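Local coordinates for UDP-N-Acetylenolpyruvylglucosamine Reductase (Thermus caldophilus, PDB 2GQT), which uses bound FAD and, probably, NADPH to reduce UDP-N-acetylenolpyruvylglucosamine to UDP-N-acetylmuramate, a step in building the peptidoglycan of the bacterial cell wall, at residues A23-E29 / R61-G67; Y42-G46 / W264-P268; S97-L103 / R180-D185. All coordinates share one frame. Residue numbers count along the deposited sequence, not the author numbering.

Interaction 1: A23-E29 / R61-G67; sequences AELWTVE and RVIRLAG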
# COMPACT_ATOMS: atom_id res chain seq x y z
N ALA A 23 1.45 -19.08 1.58
CA ALA A 23 0.50 -18.59 2.58
C ALA A 23 -0.88 -19.14 2.29
O ALA A 23 -1.21 -19.49 1.14
CB ALA A 23 0.47 -17.06 2.59
N GLU A 24 -1.69 -19.22 3.35
CA GLU A 24 -3.08 -19.63 3.24
C GLU A 24 -3.94 -18.38 3.12
O GLU A 24 -4.07 -17.62 4.08
CB GLU A 24 -3.48 -20.45 4.46
CG GLU A 24 -4.89 -21.00 4.42
CD GLU A 24 -5.22 -21.81 5.65
OE1 GLU A 24 -5.81 -21.26 6.59
OE2 GLU A 24 -4.85 -23.00 5.69
N LEU A 25 -4.51 -18.19 1.93
CA LEU A 25 -5.26 -16.98 1.62
C LEU A 25 -6.76 -17.20 1.82
O LEU A 25 -7.35 -18.07 1.20
CB LEU A 25 -4.97 -16.54 0.19
CG LEU A 25 -5.53 -15.20 -0.29
CD1 LEU A 25 -4.86 -14.05 0.45
CD2 LEU A 25 -5.30 -15.08 -1.78
N TRP A 26 -7.36 -16.36 2.67
CA TRP A 26 -8.79 -16.34 2.92
C TRP A 26 -9.40 -15.13 2.22
O TRP A 26 -9.10 -13.99 2.60
CB TRP A 26 -9.04 -16.23 4.42
CG TRP A 26 -8.69 -17.46 5.19
CD1 TRP A 26 -7.47 -18.06 5.28
CD2 TRP A 26 -9.59 -18.25 5.97
NE1 TRP A 26 -7.55 -19.19 6.06
CE2 TRP A 26 -8.84 -19.33 6.51
CE3 TRP A 26 -10.95 -18.16 6.28
CZ2 TRP A 26 -9.41 -20.31 7.32
CZ3 TRP A 26 -11.52 -19.14 7.09
CH2 TRP A 26 -10.75 -20.19 7.61
N THR A 27 -10.24 -15.35 1.22
CA THR A 27 -10.90 -14.25 0.51
C THR A 27 -12.30 -14.09 1.09
O THR A 27 -13.15 -14.97 0.95
CB THR A 27 -10.92 -14.49 -1.01
OG1 THR A 27 -9.58 -14.67 -1.48
CG2 THR A 27 -11.52 -13.29 -1.74
N VAL A 28 -12.51 -12.96 1.76
CA VAL A 28 -13.72 -12.66 2.54
C VAL A 28 -14.63 -11.74 1.74
O VAL A 28 -14.18 -10.72 1.24
CB VAL A 28 -13.32 -11.96 3.88
CG1 VAL A 28 -14.53 -11.33 4.55
CG2 VAL A 28 -12.64 -12.95 4.82
N GLU A 29 -15.92 -12.09 1.64
CA GLU A 29 -16.88 -11.29 0.89
C GLU A 29 -17.98 -10.65 1.73
O GLU A 29 -18.70 -9.78 1.24
CB GLU A 29 -17.52 -12.13 -0.21
CG GLU A 29 -16.57 -12.53 -1.32
CD GLU A 29 -17.27 -13.23 -2.47
OE1 GLU A 29 -18.40 -13.71 -2.28
OE2 GLU A 29 -16.67 -13.30 -3.56
N ARG A 61 -3.31 -16.93 8.81
CA ARG A 61 -4.32 -16.73 7.78
C ARG A 61 -4.08 -15.36 7.16
O ARG A 61 -3.91 -14.38 7.88
CB ARG A 61 -5.71 -16.78 8.39
CG ARG A 61 -6.07 -18.11 9.02
CD ARG A 61 -7.47 -18.06 9.56
NE ARG A 61 -7.89 -19.35 10.11
CZ ARG A 61 -9.09 -19.59 10.64
NH1 ARG A 61 -9.99 -18.62 10.71
NH2 ARG A 61 -9.37 -20.80 11.10
N VAL A 62 -4.02 -15.31 5.83
CA VAL A 62 -3.86 -14.04 5.13
C VAL A 62 -5.22 -13.69 4.52
O VAL A 62 -5.73 -14.41 3.67
CB VAL A 62 -2.74 -14.11 4.07
CG1 VAL A 62 -2.63 -12.79 3.34
CG2 VAL A 62 -1.41 -14.42 4.74
N ILE A 63 -5.80 -12.59 4.98
CA ILE A 63 -7.15 -12.19 4.62
C ILE A 63 -7.13 -11.12 3.52
O ILE A 63 -6.42 -10.12 3.62
CB ILE A 63 -7.91 -11.66 5.84
CG1 ILE A 63 -8.08 -12.76 6.89
CG2 ILE A 63 -9.27 -11.10 5.43
CD1 ILE A 63 -8.64 -12.29 8.20
N ARG A 64 -7.91 -11.38 2.47
CA ARG A 64 -8.19 -10.42 1.39
C ARG A 64 -9.65 -10.04 1.48
O ARG A 64 -10.52 -10.91 1.61
CB ARG A 64 -7.96 -11.07 0.02
CG ARG A 64 -6.54 -11.30 -0.40
CD ARG A 64 -6.50 -11.66 -1.87
NE ARG A 64 -7.51 -12.63 -2.29
CZ ARG A 64 -7.73 -12.97 -3.56
NH1 ARG A 64 -7.00 -12.40 -4.52
NH2 ARG A 64 -8.65 -13.86 -3.88
N LEU A 65 -9.94 -8.75 1.36
CA LEU A 65 -11.30 -8.25 1.39
C LEU A 65 -11.85 -8.07 -0.00
O LEU A 65 -11.30 -7.31 -0.80
CB LEU A 65 -11.35 -6.92 2.14
CG LEU A 65 -10.83 -6.90 3.58
CD1 LEU A 65 -10.83 -5.48 4.08
CD2 LEU A 65 -11.65 -7.81 4.50
N ALA A 66 -12.92 -8.80 -0.29
CA ALA A 66 -13.57 -8.72 -1.59
C ALA A 66 -15.08 -8.58 -1.38
O ALA A 66 -15.51 -8.13 -0.32
CB ALA A 66 -13.21 -9.94 -2.43
N GLY A 67 -15.89 -8.95 -2.38
CA GLY A 67 -17.35 -8.90 -2.23
C GLY A 67 -17.83 -7.53 -1.80
O GLY A 67 -17.52 -6.53 -2.43
O HOH W 1 -6.24 -21.59 9.21
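Strands 23-28 and 61-65 run side by side in parallel, their axes approaching to 4.6 Å at 30°, as the two inner strands of a four-stranded mixed sheet in the FAD-binding domain. The ladder climbs from one strand to the other in turn: Val62 N to Glu24 O (2.9 Å), Trp26 N to Val62 O (2.7 Å), Arg64 N to Trp26 O (2.9 Å), Val28 N to Arg64 O (2.9 Å) and, just past the second strand, Ala66 N to Val28 O (2.8 Å). One face carries Trp26, Val28, Ile63 and Leu65; helix 31-37 packs on Trp26 and Val28, while Leu65 reaches FAD. Here the Arg61 guanidinium stacks flat on the Trp26 indole, centres 4.0 Å apart, with its NH1 hydrogen-bonded to Ala37 O. Glu24 OE1 accepts from Trp26 NE1 (2.8 Å), and a water joins it to Arg61 NE. On the other face, Leu25 CD1 touches Val62 CG1 (3.9 Å), and Thr27 OG1 receives hydrogen bonds from Arg64 NH2 (2.7 Å) and NE (3.0 Å).

Interaction 2: Y42-G46 / W264-P268; sequences YRVLG and WEVWP. With FAD (flavin-adenine dinucleotide), chain C.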
# COMPACT_ATOMS: atom_id res chain seq x y z
N TYR A 42 -4.19 -13.88 12.15
CA TYR A 42 -4.36 -13.45 10.77
C TYR A 42 -3.50 -12.23 10.47
O TYR A 42 -3.06 -11.52 11.39
CB TYR A 42 -5.84 -13.11 10.49
CG TYR A 42 -6.38 -12.01 11.38
CD1 TYR A 42 -6.24 -10.66 11.04
CD2 TYR A 42 -7.01 -12.33 12.59
CE1 TYR A 42 -6.71 -9.66 11.87
CE2 TYR A 42 -7.49 -11.33 13.42
CZ TYR A 42 -7.34 -10.00 13.06
OH TYR A 42 -7.83 -9.02 13.90
N ARG A 43 -3.27 -12.01 9.18
CA ARG A 43 -2.74 -10.77 8.63
C ARG A 43 -3.72 -10.33 7.54
O ARG A 43 -4.47 -11.16 7.01
CB ARG A 43 -1.38 -11.00 7.99
CG ARG A 43 -0.31 -11.54 8.92
CD ARG A 43 0.97 -11.79 8.16
NE ARG A 43 1.95 -12.52 8.95
CZ ARG A 43 3.06 -12.00 9.44
NH1 ARG A 43 3.38 -10.73 9.23
NH2 ARG A 43 3.87 -12.77 10.15
N VAL A 44 -3.73 -9.04 7.21
CA VAL A 44 -4.56 -8.55 6.10
C VAL A 44 -3.65 -8.17 4.94
O VAL A 44 -2.64 -7.47 5.11
CB VAL A 44 -5.44 -7.35 6.50
CG1 VAL A 44 -6.37 -6.95 5.36
CG2 VAL A 44 -6.24 -7.66 7.74
N LEU A 45 -4.01 -8.65 3.76
CA LEU A 45 -3.31 -8.30 2.54
C LEU A 45 -4.15 -7.33 1.72
O LEU A 45 -5.32 -7.62 1.42
CB LEU A 45 -3.03 -9.57 1.73
CG LEU A 45 -2.45 -9.44 0.32
CD1 LEU A 45 -1.02 -8.91 0.35
CD2 LEU A 45 -2.53 -10.79 -0.37
N GLY A 46 -3.55 -6.19 1.37
CA GLY A 46 -4.19 -5.24 0.45
C GLY A 46 -3.70 -5.54 -0.95
O GLY A 46 -3.70 -6.69 -1.38
N TRP A 264 9.42 -0.38 3.30
CA TRP A 264 8.66 -1.62 3.17
C TRP A 264 8.44 -2.29 4.51
O TRP A 264 9.28 -2.21 5.40
CB TRP A 264 9.38 -2.66 2.32
CG TRP A 264 9.68 -2.27 0.95
CD1 TRP A 264 8.95 -1.46 0.14
CD2 TRP A 264 10.79 -2.71 0.19
NE1 TRP A 264 9.56 -1.35 -1.09
CE2 TRP A 264 10.69 -2.13 -1.08
CE3 TRP A 264 11.88 -3.55 0.47
CZ2 TRP A 264 11.64 -2.34 -2.07
CZ3 TRP A 264 12.82 -3.77 -0.51
CH2 TRP A 264 12.69 -3.18 -1.77
N GLU A 265 7.32 -2.99 4.61
CA GLU A 265 7.10 -3.90 5.71
C GLU A 265 7.48 -5.30 5.28
O GLU A 265 7.10 -5.75 4.19
CB GLU A 265 5.63 -3.88 6.09
CG GLU A 265 5.28 -4.82 7.23
CD GLU A 265 3.82 -4.73 7.61
OE1 GLU A 265 3.14 -3.77 7.20
OE2 GLU A 265 3.36 -5.63 8.35
N VAL A 266 8.23 -5.99 6.14
CA VAL A 266 8.68 -7.35 5.89
C VAL A 266 7.72 -8.34 6.57
O VAL A 266 7.37 -8.17 7.74
CB VAL A 266 10.13 -7.57 6.40
CG1 VAL A 266 10.55 -9.02 6.18
CG2 VAL A 266 11.10 -6.62 5.70
N TRP A 267 7.29 -9.34 5.81
CA TRP A 267 6.55 -10.49 6.32
C TRP A 267 7.44 -11.72 6.16
O TRP A 267 8.08 -11.86 5.13
CB TRP A 267 5.29 -10.70 5.48
CG TRP A 267 4.14 -9.80 5.78
CD1 TRP A 267 4.15 -8.66 6.54
CD2 TRP A 267 2.81 -9.95 5.29
NE1 TRP A 267 2.88 -8.12 6.57
CE2 TRP A 267 2.05 -8.89 5.81
CE3 TRP A 267 2.19 -10.90 4.46
CZ2 TRP A 267 0.68 -8.73 5.52
CZ3 TRP A 267 0.83 -10.75 4.19
CH2 TRP A 267 0.10 -9.68 4.71
N PRO A 268 7.48 -12.63 7.16
CA PRO A 268 6.74 -12.60 8.42
C PRO A 268 7.27 -11.56 9.39
O PRO A 268 6.61 -11.27 10.38
CB PRO A 268 6.96 -14.01 8.98
CG PRO A 268 8.19 -14.49 8.39
CD PRO A 268 8.33 -13.83 7.04
OXT PRO A 268 8.34 -10.98 9.19
PA FAD C . -0.23 -3.89 1.36
O1A FAD C . 1.12 -3.70 0.81
O2A FAD C . -1.05 -5.04 0.94
O5B FAD C . -0.19 -3.90 2.95
C5B FAD C . 0.54 -2.88 3.64
C4B FAD C . 0.15 -2.87 5.11
O4B FAD C . -1.24 -2.50 5.21
C3B FAD C . 0.29 -4.23 5.80
O3B FAD C . 0.62 -3.99 7.17
C2B FAD C . -1.11 -4.80 5.69
O2B FAD C . -1.39 -5.77 6.70
C1B FAD C . -1.94 -3.56 5.92
N9A FAD C . -3.32 -3.61 5.38
C8A FAD C . -3.69 -3.79 4.11
N7A FAD C . -5.02 -3.74 4.02
C5A FAD C . -5.50 -3.50 5.25
C6A FAD C . -6.78 -3.36 5.80
N6A FAD C . -7.90 -3.43 5.06
N1A FAD C . -6.89 -3.13 7.12
C2A FAD C . -5.80 -3.06 7.90
N3A FAD C . -4.57 -3.20 7.44
C4A FAD C . -4.41 -3.42 6.12
N1 FAD C . 3.21 4.96 -0.70
C2 FAD C . 3.00 6.28 -0.37
O2 FAD C . 2.70 6.58 0.77
N3 FAD C . 3.14 7.27 -1.34
C4 FAD C . 3.47 6.96 -2.66
O4 FAD C . 3.58 7.87 -3.49
C4X FAD C . 3.68 5.63 -2.98
N5 FAD C . 4.03 5.27 -4.28
C5X FAD C . 4.17 3.92 -4.61
C6 FAD C . 4.45 3.57 -5.94
C7 FAD C . 4.58 2.24 -6.31
C7M FAD C . 4.88 1.88 -7.77
C8 FAD C . 4.44 1.24 -5.33
C8M FAD C . 4.59 -0.23 -5.72
C9 FAD C . 4.17 1.59 -4.01
C9A FAD C . 4.03 2.93 -3.64
N10 FAD C . 3.76 3.29 -2.31
C10 FAD C . 3.55 4.64 -2.00
C1' FAD C . 3.70 2.29 -1.21
C2' FAD C . 2.32 1.63 -1.08
O2' FAD C . 1.56 1.80 -2.30
C3' FAD C . 1.50 2.21 0.08
O3' FAD C . 2.18 1.97 1.32
C4' FAD C . 0.08 1.64 0.12
O4' FAD C . -0.69 2.36 1.07
C5' FAD C . 0.04 0.15 0.47
O5' FAD C . -1.31 -0.28 0.26
P FAD C . -1.59 -1.79 -0.16
O1P FAD C . -3.06 -1.93 -0.24
O2P FAD C . -0.76 -2.21 -1.31
O3P FAD C . -1.10 -2.53 1.18
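This is a side-chain contact between two strands of separate sheets, made where the C-terminus of the chain meets the FAD-binding domain beside the adenosine half of the cofactor. No backbone pairing links the segments; the closest CA atoms, those of Arg43 and Trp267, are 9.6 Å apart, and the gap is filled by their side chains. Arg43 extends over one face of the indole: its CD sits 3.8 Å from the centroid of the Trp267 six-membered ring in a CH-pi contact, and its CZ lies 4.5 Å from the centroid of the five-membered ring in a cation-pi interaction. Beyond the ring, Arg43 NH2 donates to Pro268 O (3.1 Å) of the terminal carboxylate, with a weak hydrogen bond from Arg43 NH1 to the same oxygen, while Arg43 NE forms a salt bridge with Glu60. A cis peptide bond precedes Pro268. At the far end of the indole, Trp267 CH2 approaches Val44 O (3.5 Å) and Leu45 CB (4.3 Å).

Both segments hold the adenosine ribose. FAD O2B donates to Val44 O (2.6 Å) and FAD O3B to Glu265 OE1 (2.5 Å); the other carboxylate oxygen, Glu265 OE2, accepts from Trp267 NE1 (3.1 Å). Gly46 N binds the phosphate oxygen FAD O2A (2.8 Å), where a side chain at Gly46 would collide with FAD O1P. Strand 42-44 is the edge of the four-stranded sheet, paired with strand 61-65, whereas strand 265-267 pairs with strand 51-53; Val62 and Leu51 from these two neighbours both pack against Trp267.

Interaction 3: S97-L103 / R180-D185; sequences SGLEGLL and RMAEVD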
# COMPACT_ATOMS: atom_id res chain seq x y z
N SER A 97 -13.20 16.69 -5.81
CA SER A 97 -11.80 16.95 -5.49
C SER A 97 -11.45 16.44 -4.09
O SER A 97 -12.27 16.47 -3.18
CB SER A 97 -11.54 18.44 -5.62
OG SER A 97 -10.21 18.78 -5.30
N GLY A 98 -10.22 15.98 -3.94
CA GLY A 98 -9.74 15.54 -2.64
C GLY A 98 -8.82 14.33 -2.70
O GLY A 98 -8.16 14.00 -1.72
N LEU A 99 -8.79 13.67 -3.85
CA LEU A 99 -7.93 12.50 -4.02
C LEU A 99 -6.76 12.71 -4.98
O LEU A 99 -5.97 11.80 -5.18
CB LEU A 99 -8.74 11.28 -4.47
CG LEU A 99 -9.97 10.87 -3.66
CD1 LEU A 99 -10.59 9.64 -4.29
CD2 LEU A 99 -9.63 10.60 -2.20
N GLU A 100 -6.65 13.91 -5.57
CA GLU A 100 -5.67 14.13 -6.64
C GLU A 100 -4.24 13.82 -6.20
O GLU A 100 -3.44 13.30 -6.98
CB GLU A 100 -5.74 15.56 -7.18
CG GLU A 100 -7.09 15.98 -7.72
CD GLU A 100 -7.91 16.76 -6.71
OE1 GLU A 100 -7.90 16.38 -5.53
OE2 GLU A 100 -8.56 17.75 -7.11
N GLY A 101 -3.92 14.15 -4.95
CA GLY A 101 -2.59 13.94 -4.42
C GLY A 101 -2.23 12.49 -4.16
O GLY A 101 -1.10 12.18 -3.79
N LEU A 102 -3.20 11.60 -4.37
CA LEU A 102 -2.99 10.16 -4.16
C LEU A 102 -2.81 9.42 -5.48
O LEU A 102 -2.67 8.20 -5.49
CB LEU A 102 -4.16 9.58 -3.35
CG LEU A 102 -4.50 10.34 -2.07
CD1 LEU A 102 -5.72 9.76 -1.40
CD2 LEU A 102 -3.31 10.38 -1.09
N LEU A 103 -2.80 10.15 -6.59
CA LEU A 103 -2.50 9.55 -7.89
C LEU A 103 -1.14 8.87 -7.87
O LEU A 103 -0.16 9.42 -7.35
CB LEU A 103 -2.55 10.60 -9.00
CG LEU A 103 -2.29 10.16 -10.44
CD1 LEU A 103 -3.39 9.21 -10.94
CD2 LEU A 103 -2.19 11.36 -11.36
N ARG A 180 -4.82 19.33 -11.72
CA ARG A 180 -4.10 19.02 -10.47
C ARG A 180 -3.43 17.65 -10.54
O ARG A 180 -2.27 17.48 -10.15
CB ARG A 180 -5.04 19.10 -9.26
CG ARG A 180 -5.39 20.54 -8.92
CD ARG A 180 -6.82 20.69 -8.43
NE ARG A 180 -6.98 20.36 -7.01
CZ ARG A 180 -6.86 21.23 -6.01
NH1 ARG A 180 -6.56 22.50 -6.25
NH2 ARG A 180 -7.04 20.83 -4.76
N MET A 181 -4.16 16.68 -11.09
CA MET A 181 -3.66 15.33 -11.28
C MET A 181 -2.48 15.32 -12.26
O MET A 181 -1.52 14.58 -12.06
CB MET A 181 -4.79 14.44 -11.78
CG MET A 181 -5.80 14.12 -10.71
SD MET A 181 -7.35 13.48 -11.35
CE MET A 181 -6.83 11.93 -12.09
N ALA A 182 -2.53 16.16 -13.29
CA ALA A 182 -1.45 16.26 -14.26
C ALA A 182 -0.15 16.71 -13.60
O ALA A 182 0.93 16.25 -13.97
CB ALA A 182 -1.82 17.20 -15.40
N GLU A 183 -0.24 17.60 -12.61
CA GLU A 183 0.96 18.02 -11.89
C GLU A 183 1.51 16.87 -11.06
O GLU A 183 2.72 16.70 -10.97
CB GLU A 183 0.71 19.27 -11.04
CG GLU A 183 1.89 19.68 -10.11
CD GLU A 183 3.27 19.73 -10.79
OE1 GLU A 183 3.36 20.04 -12.00
OE2 GLU A 183 4.28 19.46 -10.11
N VAL A 184 0.62 16.08 -10.45
CA VAL A 184 1.07 14.91 -9.69
C VAL A 184 1.80 13.93 -10.60
O VAL A 184 2.88 13.43 -10.26
CB VAL A 184 -0.09 14.23 -8.93
CG1 VAL A 184 0.43 13.04 -8.12
CG2 VAL A 184 -0.76 15.22 -8.01
N ASP A 185 1.23 13.69 -11.78
CA ASP A 185 1.86 12.82 -12.77
C ASP A 185 3.25 13.34 -13.15
O ASP A 185 4.22 12.58 -13.16
CB ASP A 185 0.97 12.67 -14.00
CG ASP A 185 1.23 11.36 -14.75
OD1 ASP A 185 1.09 10.28 -14.14
OD2 ASP A 185 1.56 11.42 -15.96
O HOH W 2 -7.38 18.09 -3.48
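Ser97, at the end of strand 96-97, begins a turn that folds back on the carboxylate of Glu100: Ser97 OG donates to Glu100 OE2 (2.7 Å) and Gly98 N to Glu100 OE1 (2.8 Å). Gly98 adopts a positive phi of 143°, a conformation suited to glycine. Glu100, first residue of the 3-10 segment 100-102, points toward helix 174-187, and its OE2 forms a salt bridge with Arg180 NE (3.1 Å); a water also connects Glu100 OE1 (2.7 Å) to Arg180 NH2 (3.0 Å). Glu100 CG meets Met181 CG at 3.8 Å. Gly101 CA rests 4.2 Å from Val184 CG2. Leu103 then points back at the helix, its CB 4.0 Å from Val184 CG1 and its CD2 4.1 Å from Met181 CB, while Gln89 of helix 84-93 touches both Leu103 and Met181. Pinned by its buried glutamate, the loop after strand 96-97 thus packs on helix 174-187, bringing together the FAD-binding and C-terminal regions of the MurB fold, with the Val184 side chain about 8 Å from FAD.

Overall arrangement
Interactions 1 and 2 adjoin, centres about 12 Å apart, and share a sheet: strand 61-65 of the first is flanked by strand 42-44 of the second, probably hydrogen-bonded through Arg61 O to Arg43 N and Arg43 O to Ile63 N (both 2.8 Å). Their segments alternate along the chain, whose last residues return to pack beside this sheet, through side chains, at the adenosine end of FAD. Interaction 3 lies across the chain's centre, about 30 Å from interaction 1 and about 27 Å from interaction 2 between centres. In sequence it follows interaction 1 and falls between the segments of interaction 2. Interactions 2 and 3 thus join the FAD-binding and C-terminal regions at two places.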